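Local coordinates for probable exosome complex exonuclease 2 (Archaeoglobus fulgidus, PDB 3M7N), which probably serves as a non-catalytic component of the RNA-degrading exosome and contributes to structuring the active site of its partner Rrp41, at residues H[13-18]-H[190-195]; H[33-38]-H[250-255]; H[48-51]-H[56-59]; H[122-127]-H[176-181]; H[133-138]-H[158-163]. All coordinates share one frame; numbering follows the deposited sequence.

In the fold
The chain opens contact 1 on helix 4-19 and then contact 2 on strand 35-39, ahead of the hairpin of contact 3, whose strands 47-53 and 56-67 close a loop of only a few residues. Contact 4 opens in the loop before strand 131-141. Within it, contact 5 opens and closes, setting helix 148-161 against the strand, before 176-181 returns to complete contact 4. Contact 1 closes next, on the turn after strand 185-192, and contact 2 closes last, at the end of helix 235-253, so these two long loops cross. Contacts 2, 3 and 5 all reach the same mixed sheet; contacts 4 and 5 also touch, whereas contact 1 stands apart from the other four.

Contact 1. Residues H[13-18]-H[190-195]; sequences YVLSKL and LIVGNK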
# COMPACT_ATOMS: atom_id res chain seq x y z
N TYR H 13 -15.35 -30.69 -14.05
CA TYR H 13 -16.46 -31.51 -13.60
C TYR H 13 -17.81 -30.85 -13.89
O TYR H 13 -18.71 -31.48 -14.45
CB TYR H 13 -16.33 -31.84 -12.11
CG TYR H 13 -17.38 -32.82 -11.66
CD1 TYR H 13 -17.42 -34.11 -12.19
CD2 TYR H 13 -18.34 -32.47 -10.72
CE1 TYR H 13 -18.38 -35.01 -11.79
CE2 TYR H 13 -19.30 -33.37 -10.32
CZ TYR H 13 -19.32 -34.64 -10.85
OH TYR H 13 -20.28 -35.54 -10.45
N VAL H 14 -17.95 -29.58 -13.52
CA VAL H 14 -19.13 -28.81 -13.84
C VAL H 14 -19.37 -28.78 -15.35
O VAL H 14 -20.48 -28.99 -15.81
CB VAL H 14 -19.01 -27.37 -13.34
CG1 VAL H 14 -20.19 -26.55 -13.80
CG2 VAL H 14 -18.89 -27.35 -11.81
N LEU H 15 -18.32 -28.54 -16.12
CA LEU H 15 -18.49 -28.42 -17.56
C LEU H 15 -18.90 -29.76 -18.17
O LEU H 15 -19.69 -29.81 -19.11
CB LEU H 15 -17.24 -27.84 -18.24
CG LEU H 15 -17.01 -26.37 -17.87
CD1 LEU H 15 -15.67 -25.84 -18.39
CD2 LEU H 15 -18.17 -25.47 -18.33
N SER H 16 -18.37 -30.83 -17.60
CA SER H 16 -18.69 -32.17 -18.08
C SER H 16 -20.19 -32.44 -17.87
O SER H 16 -20.90 -32.87 -18.78
CB SER H 16 -17.82 -33.20 -17.36
OG SER H 16 -18.34 -34.51 -17.46
N LYS H 17 -20.69 -32.13 -16.68
CA LYS H 17 -22.09 -32.27 -16.39
C LYS H 17 -22.96 -31.40 -17.29
O LYS H 17 -24.03 -31.84 -17.75
CB LYS H 17 -22.35 -31.95 -14.92
CG LYS H 17 -21.64 -32.91 -13.97
CD LYS H 17 -22.19 -34.32 -14.04
CE LYS H 17 -23.66 -34.32 -13.60
NZ LYS H 17 -24.21 -35.69 -13.26
N LEU H 18 -22.52 -30.17 -17.53
CA LEU H 18 -23.26 -29.23 -18.36
C LEU H 18 -23.43 -29.76 -19.78
O LEU H 18 -24.44 -29.51 -20.44
CB LEU H 18 -22.52 -27.90 -18.42
CG LEU H 18 -23.30 -26.59 -18.28
CD1 LEU H 18 -22.55 -25.45 -18.95
CD2 LEU H 18 -24.68 -26.72 -18.84
N LEU H 190 -25.21 -17.65 -13.57
CA LEU H 190 -23.92 -17.92 -14.15
C LEU H 190 -24.12 -18.16 -15.66
O LEU H 190 -24.94 -18.99 -16.07
CB LEU H 190 -23.35 -19.17 -13.48
CG LEU H 190 -21.86 -19.49 -13.45
CD1 LEU H 190 -21.66 -21.00 -13.54
CD2 LEU H 190 -21.13 -18.78 -14.53
N ILE H 191 -23.39 -17.44 -16.51
CA ILE H 191 -23.48 -17.68 -17.95
C ILE H 191 -22.29 -18.51 -18.43
O ILE H 191 -21.15 -18.07 -18.33
CB ILE H 191 -23.55 -16.37 -18.76
CG1 ILE H 191 -24.58 -15.41 -18.16
CG2 ILE H 191 -23.84 -16.66 -20.21
CD1 ILE H 191 -26.00 -15.96 -18.10
N VAL H 192 -22.55 -19.71 -18.92
CA VAL H 192 -21.50 -20.51 -19.52
C VAL H 192 -21.79 -20.79 -20.99
O VAL H 192 -22.61 -21.66 -21.31
CB VAL H 192 -21.31 -21.86 -18.80
CG1 VAL H 192 -20.10 -22.59 -19.37
CG2 VAL H 192 -21.19 -21.67 -17.28
N GLY H 193 -21.12 -20.06 -21.88
CA GLY H 193 -21.38 -20.22 -23.30
C GLY H 193 -22.75 -19.65 -23.64
O GLY H 193 -23.00 -18.48 -23.41
N ASN H 194 -23.64 -20.48 -24.19
CA ASN H 194 -25.02 -20.06 -24.43
C ASN H 194 -26.01 -20.76 -23.50
O ASN H 194 -27.18 -20.93 -23.83
CB ASN H 194 -25.41 -20.23 -25.90
N LYS H 195 -25.54 -21.16 -22.33
CA LYS H 195 -26.41 -21.71 -21.30
C LYS H 195 -26.33 -20.85 -20.05
O LYS H 195 -25.33 -20.17 -19.82
CB LYS H 195 -26.03 -23.15 -20.99
CG LYS H 195 -25.88 -24.00 -22.23
CD LYS H 195 -25.97 -25.46 -21.88
CE LYS H 195 -25.47 -26.32 -23.02
NZ LYS H 195 -25.24 -27.73 -22.58
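Leu18 splits its two methyls between Val192 and Lys195, and this fork organises the contact. CD1 meets Val192 CG1 at 3.8 Å, while CD2 lies 3.5 Å from CD of Lys195. In both pairings the side chains run past each other in opposite directions. Leu15, one helical turn earlier, slants across Val192 and brings CD2 to 3.6 Å from Val192 CG1, so the same valine methyl is touched by two leucines. That methyl is the branch anti to the backbone N (chi1 -174°). The receiving surface is a beta hairpin of the C-terminal antiparallel sheet: strands 185-192 and 195-198 are joined by a type II' turn from Val192 to Lys195, with Gly193 at positive phi. Across the turn, Val192 N donates to Lys195 O at 3.0 Å, and Lys195 N donates back to Val192 O. The N-terminal helix 4-19 therefore rests against a hairpin end. With an alanine at Leu18 both methyls are gone, which would probably open a gap beside Val192 and leave Lys195 CD without its apolar partner. Extended beyond CG, the lysine chain carries NZ past Leu18 to the helix backbone, where it makes a weak hydrogen bond of 2.9 Å to Leu18 O.

Contact 2. Residues H[33-38]-H[250-255]; sequences RKVEII and RKLREK
Val35 and Lys255 meet without any aromatic ring, and the flat group that matters between them is the peptide joining Lys34 to Val35. The ammonium of Lys255 comes close to the peptide plane on the N-H side of Val35, not over a face. NZ stands 3.4 Å from Val35 N, but both atoms are donors and no bond joins them. The other flat groups turn elsewhere. The guanidinium of Arg33 forms a salt bridge with Asp199, and the carboxylate of Glu36 takes Lys34 NZ in a salt bridge of 3.4 Å between that nitrogen and OE2, both on the 33-38 side.

A water links NZ of Lys255 to the strand. The ammonium donates to it at 2.8 Å between NZ and the water oxygen, and the water in turn donates to Arg33 O, so a backbone carbonyl at the start of the segment is tied indirectly to the charge. The lysine chain is extended beyond CG, and its CD passes 3.9 Å from Val35 CB on the way.

Here helix 235-253 and the residues just beyond it meet strand 35-39, an outermost strand, within this chain, of the mixed sheet of the RNase PH fold. The helix contributes Leu252, whose CD2 reaches Val35 CG2 at 4.0 Å with the two side chains crossing at about a right angle. Val35 is thus met by a methyl from the leucine and by CD and the ammonium of the lysine. Behind the contact, Leu252 also rests on Phe32 and Val185, and Val35 touches Leu53 of the adjoining strand.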
# COMPACT_ATOMS: atom_id res chain seq x y z
N ARG H 33 -31.60 -22.77 -4.80
CA ARG H 33 -31.49 -23.66 -3.65
C ARG H 33 -32.51 -23.25 -2.58
O ARG H 33 -33.18 -22.22 -2.69
CB ARG H 33 -30.10 -23.65 -3.02
CG ARG H 33 -28.94 -23.99 -3.93
CD ARG H 33 -28.23 -22.71 -4.24
NE ARG H 33 -26.90 -22.65 -3.67
CZ ARG H 33 -26.15 -21.55 -3.58
NH1 ARG H 33 -24.95 -21.65 -3.04
NH2 ARG H 33 -26.59 -20.37 -3.99
N LYS H 34 -32.62 -24.07 -1.55
CA LYS H 34 -33.49 -23.79 -0.44
C LYS H 34 -33.11 -22.44 0.14
O LYS H 34 -31.93 -22.16 0.38
CB LYS H 34 -33.33 -24.89 0.59
CG LYS H 34 -34.21 -24.81 1.83
CD LYS H 34 -34.01 -26.10 2.67
CE LYS H 34 -34.81 -26.11 3.97
NZ LYS H 34 -34.11 -25.38 5.06
N VAL H 35 -34.11 -21.59 0.36
CA VAL H 35 -33.92 -20.29 0.93
C VAL H 35 -34.50 -20.26 2.33
O VAL H 35 -35.55 -20.84 2.57
CB VAL H 35 -34.65 -19.24 0.11
CG1 VAL H 35 -34.67 -17.92 0.84
CG2 VAL H 35 -34.02 -19.11 -1.25
N GLU H 36 -33.83 -19.60 3.25
CA GLU H 36 -34.36 -19.41 4.58
C GLU H 36 -34.12 -17.96 4.97
O GLU H 36 -33.00 -17.45 4.84
CB GLU H 36 -33.65 -20.34 5.55
CG GLU H 36 -34.55 -21.09 6.46
CD GLU H 36 -33.79 -21.97 7.43
OE1 GLU H 36 -34.01 -21.82 8.66
OE2 GLU H 36 -32.97 -22.80 6.96
N ILE H 37 -35.18 -17.30 5.42
CA ILE H 37 -35.13 -15.90 5.82
C ILE H 37 -35.50 -15.71 7.30
O ILE H 37 -36.65 -15.91 7.68
CB ILE H 37 -36.08 -15.05 4.96
CG1 ILE H 37 -35.84 -15.32 3.48
CG2 ILE H 37 -35.90 -13.56 5.27
CD1 ILE H 37 -36.78 -14.57 2.55
N ILE H 38 -34.52 -15.34 8.13
CA ILE H 38 -34.75 -15.17 9.57
C ILE H 38 -34.62 -13.72 10.00
O ILE H 38 -33.51 -13.19 10.11
CB ILE H 38 -33.76 -16.00 10.44
CG1 ILE H 38 -33.32 -17.29 9.73
CG2 ILE H 38 -34.37 -16.31 11.82
CD1 ILE H 38 -34.25 -18.45 9.94
N ARG H 250 -40.50 -13.87 -8.91
CA ARG H 250 -41.87 -13.97 -8.40
C ARG H 250 -41.98 -15.10 -7.38
O ARG H 250 -42.50 -14.89 -6.30
CB ARG H 250 -42.88 -14.19 -9.54
CG ARG H 250 -43.62 -12.93 -10.00
CD ARG H 250 -45.03 -13.27 -10.53
NE ARG H 250 -45.02 -14.55 -11.23
CZ ARG H 250 -44.67 -14.71 -12.51
NH1 ARG H 250 -44.68 -15.92 -13.05
NH2 ARG H 250 -44.33 -13.66 -13.24
N LYS H 251 -41.51 -16.29 -7.73
CA LYS H 251 -41.51 -17.40 -6.77
C LYS H 251 -40.81 -16.98 -5.47
O LYS H 251 -41.35 -17.16 -4.37
CB LYS H 251 -40.78 -18.60 -7.35
CG LYS H 251 -41.60 -19.47 -8.29
CD LYS H 251 -42.56 -18.65 -9.12
CE LYS H 251 -43.54 -19.53 -9.89
NZ LYS H 251 -44.79 -18.76 -10.21
N LEU H 252 -39.61 -16.43 -5.61
CA LEU H 252 -38.86 -15.97 -4.46
C LEU H 252 -39.68 -15.03 -3.61
O LEU H 252 -39.69 -15.11 -2.38
CB LEU H 252 -37.56 -15.29 -4.92
CG LEU H 252 -36.49 -16.32 -5.28
CD1 LEU H 252 -35.22 -15.66 -5.77
CD2 LEU H 252 -36.20 -17.22 -4.07
N ARG H 253 -40.37 -14.12 -4.29
CA ARG H 253 -41.12 -13.05 -3.66
C ARG H 253 -42.19 -13.68 -2.78
O ARG H 253 -42.58 -13.12 -1.76
CB ARG H 253 -41.73 -12.16 -4.74
CG ARG H 253 -42.29 -10.82 -4.27
CD ARG H 253 -42.51 -9.87 -5.44
NE ARG H 253 -41.28 -9.24 -5.86
CZ ARG H 253 -40.68 -9.42 -7.03
NH1 ARG H 253 -41.22 -10.21 -7.96
NH2 ARG H 253 -39.52 -8.78 -7.26
N GLU H 254 -42.63 -14.87 -3.14
CA GLU H 254 -43.71 -15.50 -2.40
C GLU H 254 -43.24 -16.20 -1.12
O GLU H 254 -44.05 -16.68 -0.32
CB GLU H 254 -44.54 -16.41 -3.33
CG GLU H 254 -44.68 -17.87 -2.93
CD GLU H 254 -45.35 -18.69 -4.02
OE1 GLU H 254 -45.49 -18.18 -5.16
OE2 GLU H 254 -45.75 -19.85 -3.74
N LYS H 255 -41.93 -16.23 -0.91
CA LYS H 255 -41.38 -16.75 0.34
C LYS H 255 -41.48 -15.70 1.45
O LYS H 255 -41.38 -16.02 2.63
CB LYS H 255 -39.94 -17.24 0.15
CG LYS H 255 -39.82 -18.50 -0.72
CD LYS H 255 -38.46 -19.16 -0.62
CE LYS H 255 -38.49 -20.62 -1.14
NZ LYS H 255 -37.29 -21.50 -0.72
O HOH W 1 -35.81 -21.65 -3.10

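Contact 3. Residues H[48-51]-H[56-59]; sequences SALV and TQVV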
# COMPACT_ATOMS: atom_id res chain seq x y z
N SER H 48 -33.15 -6.29 11.01
CA SER H 48 -32.10 -7.23 10.71
C SER H 48 -32.65 -8.49 10.11
O SER H 48 -33.80 -8.84 10.34
CB SER H 48 -31.28 -7.58 11.98
OG SER H 48 -32.07 -8.26 12.94
N ALA H 49 -31.81 -9.20 9.36
CA ALA H 49 -32.24 -10.46 8.81
C ALA H 49 -31.07 -11.35 8.44
O ALA H 49 -30.04 -10.89 7.95
CB ALA H 49 -33.17 -10.23 7.60
N LEU H 50 -31.22 -12.63 8.73
CA LEU H 50 -30.28 -13.63 8.28
C LEU H 50 -30.92 -14.39 7.14
O LEU H 50 -32.06 -14.86 7.24
CB LEU H 50 -29.88 -14.58 9.40
CG LEU H 50 -29.07 -15.82 9.01
CD1 LEU H 50 -27.64 -15.45 8.66
CD2 LEU H 50 -29.09 -16.86 10.13
N VAL H 51 -30.19 -14.50 6.04
CA VAL H 51 -30.64 -15.34 4.95
C VAL H 51 -29.70 -16.50 4.69
O VAL H 51 -28.49 -16.33 4.63
CB VAL H 51 -30.77 -14.52 3.67
CG1 VAL H 51 -30.84 -15.46 2.43
CG2 VAL H 51 -31.96 -13.61 3.77
N THR H 56 -24.84 -20.89 1.48
CA THR H 56 -24.53 -19.47 1.60
C THR H 56 -25.32 -18.79 2.73
O THR H 56 -26.53 -19.00 2.87
CB THR H 56 -24.75 -18.75 0.24
OG1 THR H 56 -23.72 -19.16 -0.65
CG2 THR H 56 -24.69 -17.23 0.40
N GLN H 57 -24.62 -17.99 3.54
CA GLN H 57 -25.21 -17.28 4.67
C GLN H 57 -24.75 -15.83 4.71
O GLN H 57 -23.58 -15.51 4.51
CB GLN H 57 -24.81 -17.95 6.00
CG GLN H 57 -25.02 -19.44 6.04
CD GLN H 57 -25.03 -19.99 7.47
OE1 GLN H 57 -25.78 -19.53 8.33
NE2 GLN H 57 -24.19 -20.96 7.73
N VAL H 58 -25.68 -14.93 4.99
CA VAL H 58 -25.33 -13.52 5.08
C VAL H 58 -26.30 -12.89 6.01
O VAL H 58 -27.47 -13.31 6.11
CB VAL H 58 -25.37 -12.81 3.69
CG1 VAL H 58 -26.69 -13.07 3.00
CG2 VAL H 58 -25.16 -11.33 3.85
N VAL H 59 -25.84 -11.88 6.73
CA VAL H 59 -26.73 -11.19 7.64
C VAL H 59 -26.69 -9.73 7.29
O VAL H 59 -25.65 -9.20 6.93
CB VAL H 59 -26.38 -11.44 9.14
CG1 VAL H 59 -24.93 -11.12 9.43
CG2 VAL H 59 -27.30 -10.63 10.02
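Val51 and Val58 face each other as an antiparallel hydrogen-bonded pair and close a ring of two backbone bonds. Val51 N donates to Val58 O at 3.0 Å, almost straight at 167°, while Val58 N returns a longer bond of 3.2 Å to Val51 O. The neighbouring pair, Leu50 with Val59, is non-hydrogen-bonded; beside it Val59 CA brings its hydrogen to Ala49 O, with 3.3 Å between the heavy atoms.

Side chains extend this pattern to both faces of the sheet. On one, Leu50 has CG anti to the backbone N (chi1 170°), which, with chi2 near 73°, brings CD1 across the gap until it sits 3.3 Å from Val58 O and 4.2 Å from Val59 CB. Val59 also lays CG2 beside Ala49 O. On the other face the valines are spaced more widely, Val51 CB and Val58 CG1 being 4.4 Å apart.

A second shell covers each side. Helix 148-161 lies over the valine pair, with Ala155 against Val51 and Ala151 against Val58. Leu142 packs on Leu50 and Val59, and Phe84 of the neighbouring exonuclease 1 subunit also touches Val59. Thr56 is held through OG1 by Gly146 O. The two strands form a beta hairpin, here set within the five-stranded mixed sheet of the RNase PH fold.

Contact 4. Residues H[122-127]-H[176-181]; sequences SKLVIE and YLLPVR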
# COMPACT_ATOMS: atom_id res chain seq x y z
N SER H 122 -39.58 10.31 1.40
CA SER H 122 -40.17 11.60 1.75
C SER H 122 -40.91 11.51 3.08
O SER H 122 -41.09 12.51 3.77
CB SER H 122 -41.10 12.09 0.63
OG SER H 122 -42.09 11.12 0.34
N LYS H 123 -41.32 10.30 3.45
CA LYS H 123 -41.94 10.06 4.74
C LYS H 123 -40.91 9.94 5.86
O LYS H 123 -41.25 9.65 7.01
CB LYS H 123 -42.79 8.79 4.70
CG LYS H 123 -44.21 9.01 4.21
CD LYS H 123 -44.89 7.67 3.94
CE LYS H 123 -46.40 7.82 3.82
NZ LYS H 123 -47.07 7.88 5.15
N LEU H 124 -39.64 10.16 5.53
CA LEU H 124 -38.56 10.07 6.51
C LEU H 124 -37.96 11.44 6.77
O LEU H 124 -36.82 11.55 7.23
CB LEU H 124 -37.47 9.10 6.05
CG LEU H 124 -37.91 7.64 6.06
CD1 LEU H 124 -36.88 6.77 5.36
CD2 LEU H 124 -38.12 7.18 7.49
N VAL H 125 -38.75 12.46 6.48
CA VAL H 125 -38.36 13.83 6.73
C VAL H 125 -38.80 14.23 8.13
O VAL H 125 -39.87 13.82 8.60
CB VAL H 125 -38.96 14.79 5.69
CG1 VAL H 125 -38.55 16.22 5.99
CG2 VAL H 125 -38.50 14.39 4.30
N ILE H 126 -37.97 15.01 8.81
CA ILE H 126 -38.27 15.43 10.16
C ILE H 126 -38.41 16.95 10.19
O ILE H 126 -39.20 17.51 10.94
CB ILE H 126 -37.17 14.96 11.14
CG1 ILE H 126 -37.13 13.43 11.17
CG2 ILE H 126 -37.40 15.51 12.53
CD1 ILE H 126 -35.99 12.86 11.99
N GLU H 127 -37.65 17.60 9.32
CA GLU H 127 -37.59 19.04 9.27
C GLU H 127 -36.90 19.40 7.96
O GLU H 127 -35.68 19.34 7.88
CB GLU H 127 -36.77 19.55 10.46
CG GLU H 127 -36.89 21.04 10.75
CD GLU H 127 -35.95 21.49 11.86
OE1 GLU H 127 -35.83 22.72 12.08
OE2 GLU H 127 -35.32 20.62 12.52
N TYR H 176 -42.14 3.60 15.19
CA TYR H 176 -43.03 2.97 14.21
C TYR H 176 -42.28 2.10 13.22
O TYR H 176 -41.10 2.34 12.93
CB TYR H 176 -43.86 4.00 13.45
CG TYR H 176 -43.03 5.00 12.69
CD1 TYR H 176 -42.48 6.10 13.33
CD2 TYR H 176 -42.79 4.85 11.33
CE1 TYR H 176 -41.71 7.02 12.64
CE2 TYR H 176 -42.03 5.78 10.63
CZ TYR H 176 -41.49 6.85 11.30
OH TYR H 176 -40.73 7.78 10.64
N LEU H 177 -42.97 1.10 12.68
CA LEU H 177 -42.46 0.30 11.58
C LEU H 177 -42.14 1.16 10.37
O LEU H 177 -42.94 2.01 9.96
CB LEU H 177 -43.48 -0.77 11.20
CG LEU H 177 -43.94 -1.64 12.37
CD1 LEU H 177 -44.69 -2.86 11.88
CD2 LEU H 177 -42.74 -2.04 13.24
N LEU H 178 -40.96 0.94 9.79
CA LEU H 178 -40.58 1.61 8.55
C LEU H 178 -41.60 1.26 7.47
O LEU H 178 -41.93 0.09 7.27
CB LEU H 178 -39.19 1.14 8.11
CG LEU H 178 -38.45 1.81 6.96
CD1 LEU H 178 -37.84 3.14 7.38
CD2 LEU H 178 -37.36 0.87 6.45
N PRO H 179 -42.12 2.28 6.78
CA PRO H 179 -43.04 1.99 5.68
C PRO H 179 -42.30 1.39 4.48
O PRO H 179 -41.52 2.08 3.83
CB PRO H 179 -43.61 3.37 5.31
CG PRO H 179 -43.17 4.31 6.43
CD PRO H 179 -41.91 3.72 6.99
N VAL H 180 -42.54 0.12 4.20
CA VAL H 180 -41.97 -0.52 3.02
C VAL H 180 -43.06 -0.80 1.97
O VAL H 180 -44.03 -1.50 2.26
CB VAL H 180 -41.28 -1.86 3.37
CG1 VAL H 180 -40.72 -2.49 2.12
CG2 VAL H 180 -40.19 -1.64 4.42
N ARG H 181 -42.89 -0.29 0.76
CA ARG H 181 -43.95 -0.39 -0.24
C ARG H 181 -43.62 -1.19 -1.50
O ARG H 181 -44.36 -1.14 -2.48
CB ARG H 181 -44.42 1.00 -0.62
CG ARG H 181 -43.32 1.88 -1.09
CD ARG H 181 -43.84 3.29 -1.34
NE ARG H 181 -42.77 4.20 -1.71
CZ ARG H 181 -42.95 5.48 -2.04
NH1 ARG H 181 -44.18 6.00 -2.03
NH2 ARG H 181 -41.90 6.23 -2.37
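Leu124, which touches both Tyr176 and Leu178 across this contact, is tied through its carbonyl to Trp133 N, from which Leu124 O probably accepts a hydrogen bond. On the opposing segment Leu178 N probably donates in the same way to Thr163 O. Backbone bonds to contact 5 thus anchor either side of an apolar junction that itself depends on side chains. It lies at one end of the RNase PH fold, beside the mixed sheet, where the loop leading into strand 131-141 meets the short strand 176-177 and the chain just after it.

The core of the junction is a pair of leucine methyls. Leu124 holds CG anti to the carbonyl carbon (chi1 -70°), a turn that helps to send CD2 across to Leu178 CD1, which it meets with 4.1 Å between Leu124 CD2 and Leu178 CD1. Their side chains cross at about a right angle, and Met64 of strand 56-67 lies against both. Leu160 of helix 148-161 packs on Leu178 as well.

Polar groups join the two segments less directly. Asp120 accepts from Ser122 OG and forms a salt bridge with Arg181 NH1, so its carboxylate spans the contact. Beyond Leu124 the methylenes of Lys123 lie beside Pro179, with Lys123 CD 4.5 Å from Pro179 CG. Tyr176 slants across Leu124, bringing its OH to 4.1 Å from Leu124 CD2.

Contact 5. Residues H[133-138]-H[158-163]; sequences WIVFVD and AALMNT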
# COMPACT_ATOMS: atom_id res chain seq x y z
N TRP H 133 -34.24 11.28 8.40
CA TRP H 133 -33.74 9.97 8.79
C TRP H 133 -32.72 9.44 7.80
O TRP H 133 -32.85 9.62 6.59
CB TRP H 133 -34.87 8.97 8.92
CG TRP H 133 -35.64 9.10 10.17
CD1 TRP H 133 -36.90 9.58 10.31
CD2 TRP H 133 -35.20 8.73 11.49
NE1 TRP H 133 -37.29 9.54 11.62
CE2 TRP H 133 -36.26 9.02 12.37
CE3 TRP H 133 -34.02 8.18 12.00
CZ2 TRP H 133 -36.18 8.79 13.74
CZ3 TRP H 133 -33.94 7.94 13.37
CH2 TRP H 133 -35.01 8.25 14.22
N ILE H 134 -31.69 8.79 8.32
CA ILE H 134 -30.70 8.13 7.49
C ILE H 134 -30.74 6.64 7.76
O ILE H 134 -30.63 6.22 8.90
CB ILE H 134 -29.31 8.66 7.80
CG1 ILE H 134 -29.27 10.16 7.51
CG2 ILE H 134 -28.28 7.89 6.99
CD1 ILE H 134 -28.02 10.83 7.98
N VAL H 135 -30.92 5.85 6.71
CA VAL H 135 -31.01 4.40 6.86
C VAL H 135 -29.71 3.73 6.40
O VAL H 135 -29.37 3.77 5.22
CB VAL H 135 -32.19 3.85 6.05
CG1 VAL H 135 -32.37 2.38 6.32
CG2 VAL H 135 -33.45 4.63 6.40
N PHE H 136 -28.97 3.14 7.34
CA PHE H 136 -27.76 2.39 7.02
C PHE H 136 -28.08 0.94 6.81
O PHE H 136 -28.57 0.27 7.73
CB PHE H 136 -26.71 2.51 8.14
CG PHE H 136 -26.07 3.88 8.22
CD1 PHE H 136 -26.45 4.79 9.20
CD2 PHE H 136 -25.08 4.25 7.33
CE1 PHE H 136 -25.87 6.04 9.27
CE2 PHE H 136 -24.49 5.50 7.41
CZ PHE H 136 -24.89 6.39 8.37
N VAL H 137 -27.82 0.47 5.60
CA VAL H 137 -28.01 -0.94 5.29
C VAL H 137 -26.63 -1.58 5.22
O VAL H 137 -25.83 -1.29 4.33
CB VAL H 137 -28.80 -1.19 3.96
CG1 VAL H 137 -28.88 -2.69 3.67
CG2 VAL H 137 -30.19 -0.61 4.04
N ASP H 138 -26.33 -2.43 6.19
CA ASP H 138 -24.99 -2.99 6.26
C ASP H 138 -25.02 -4.49 6.07
O ASP H 138 -25.65 -5.22 6.84
CB ASP H 138 -24.26 -2.56 7.54
CG ASP H 138 -23.85 -1.08 7.51
OD1 ASP H 138 -24.44 -0.27 8.26
OD2 ASP H 138 -22.95 -0.71 6.73
N ALA H 158 -35.68 -8.04 3.51
CA ALA H 158 -36.27 -8.63 4.71
C ALA H 158 -35.97 -7.76 5.94
O ALA H 158 -36.85 -7.51 6.78
CB ALA H 158 -35.77 -10.05 4.92
N ALA H 159 -34.74 -7.27 6.04
CA ALA H 159 -34.34 -6.42 7.15
C ALA H 159 -35.12 -5.12 7.14
O ALA H 159 -35.56 -4.65 8.19
CB ALA H 159 -32.86 -6.14 7.11
N LEU H 160 -35.27 -4.52 5.96
CA LEU H 160 -36.02 -3.28 5.84
C LEU H 160 -37.48 -3.49 6.25
O LEU H 160 -38.05 -2.67 6.96
CB LEU H 160 -35.91 -2.73 4.42
CG LEU H 160 -34.54 -2.10 4.14
CD1 LEU H 160 -34.36 -1.84 2.65
CD2 LEU H 160 -34.35 -0.82 4.98
N MET H 161 -38.05 -4.61 5.83
CA MET H 161 -39.41 -4.97 6.17
C MET H 161 -39.60 -5.24 7.67
O MET H 161 -40.71 -5.18 8.18
CB MET H 161 -39.85 -6.19 5.36
CG MET H 161 -40.00 -5.92 3.87
SD MET H 161 -40.24 -7.42 2.90
CE MET H 161 -41.91 -7.87 3.40
N ASN H 162 -38.52 -5.55 8.39
CA ASN H 162 -38.64 -5.73 9.83
C ASN H 162 -37.93 -4.66 10.64
O ASN H 162 -37.55 -4.89 11.78
CB ASN H 162 -38.18 -7.11 10.24
CG ASN H 162 -39.03 -8.21 9.63
OD1 ASN H 162 -39.90 -8.78 10.30
ND2 ASN H 162 -38.78 -8.54 8.35
N THR H 163 -37.77 -3.48 10.05
CA THR H 163 -37.18 -2.34 10.74
C THR H 163 -38.19 -1.55 11.57
O THR H 163 -39.36 -1.42 11.22
CB THR H 163 -36.50 -1.39 9.75
OG1 THR H 163 -35.37 -2.06 9.16
CG2 THR H 163 -36.02 -0.13 10.45
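Leu160 reaches from its helix to Val135 and Val137 with a single methyl. CB leaves the helix without touching the strand. CG is then set anti to the carbonyl carbon (chi1 -75°), which carries the branch point forward, yet it still stops short of contact. CD1 too remains beyond touching distance of the strand. CD2 completes the approach: it lies 4.0 Å from Val135 CG1 and 4.3 Å from Val137 CG2, bridging two valines that project from the same side of strand 131-141. Val62 and Met64 on the adjoining strand 56-67 pack on Val135, and Val81 touches Val137, so the leucine enters a wider apolar layer.

The strand's alternate residues point the other way. Ile134 places CG2 3.8 Å above one face of the Phe136 ring, offset toward its rim. Asp138, also on that other face, meets the neighbouring exonuclease 1 subunit, forming a salt bridge through OD2 with its Arg89.

At the end of the helix, side chains return to its carbonyls. Asn162 ND2 donates to Ala158 O at 2.7 Å, nearly straight at 168°, with the acceptor in the plane of the amide; Asn162 N adds a weak bond to the same oxygen. Thr163 OG1 gives a bond of 2.8 Å to Ala159 O, approaching from above the carbonyl plane. Together they probably help to hold the last turn behind Leu160, where helix 148-161 lies against one face of the mixed sheet, an alpha/beta packing characteristic of the RNase PH fold.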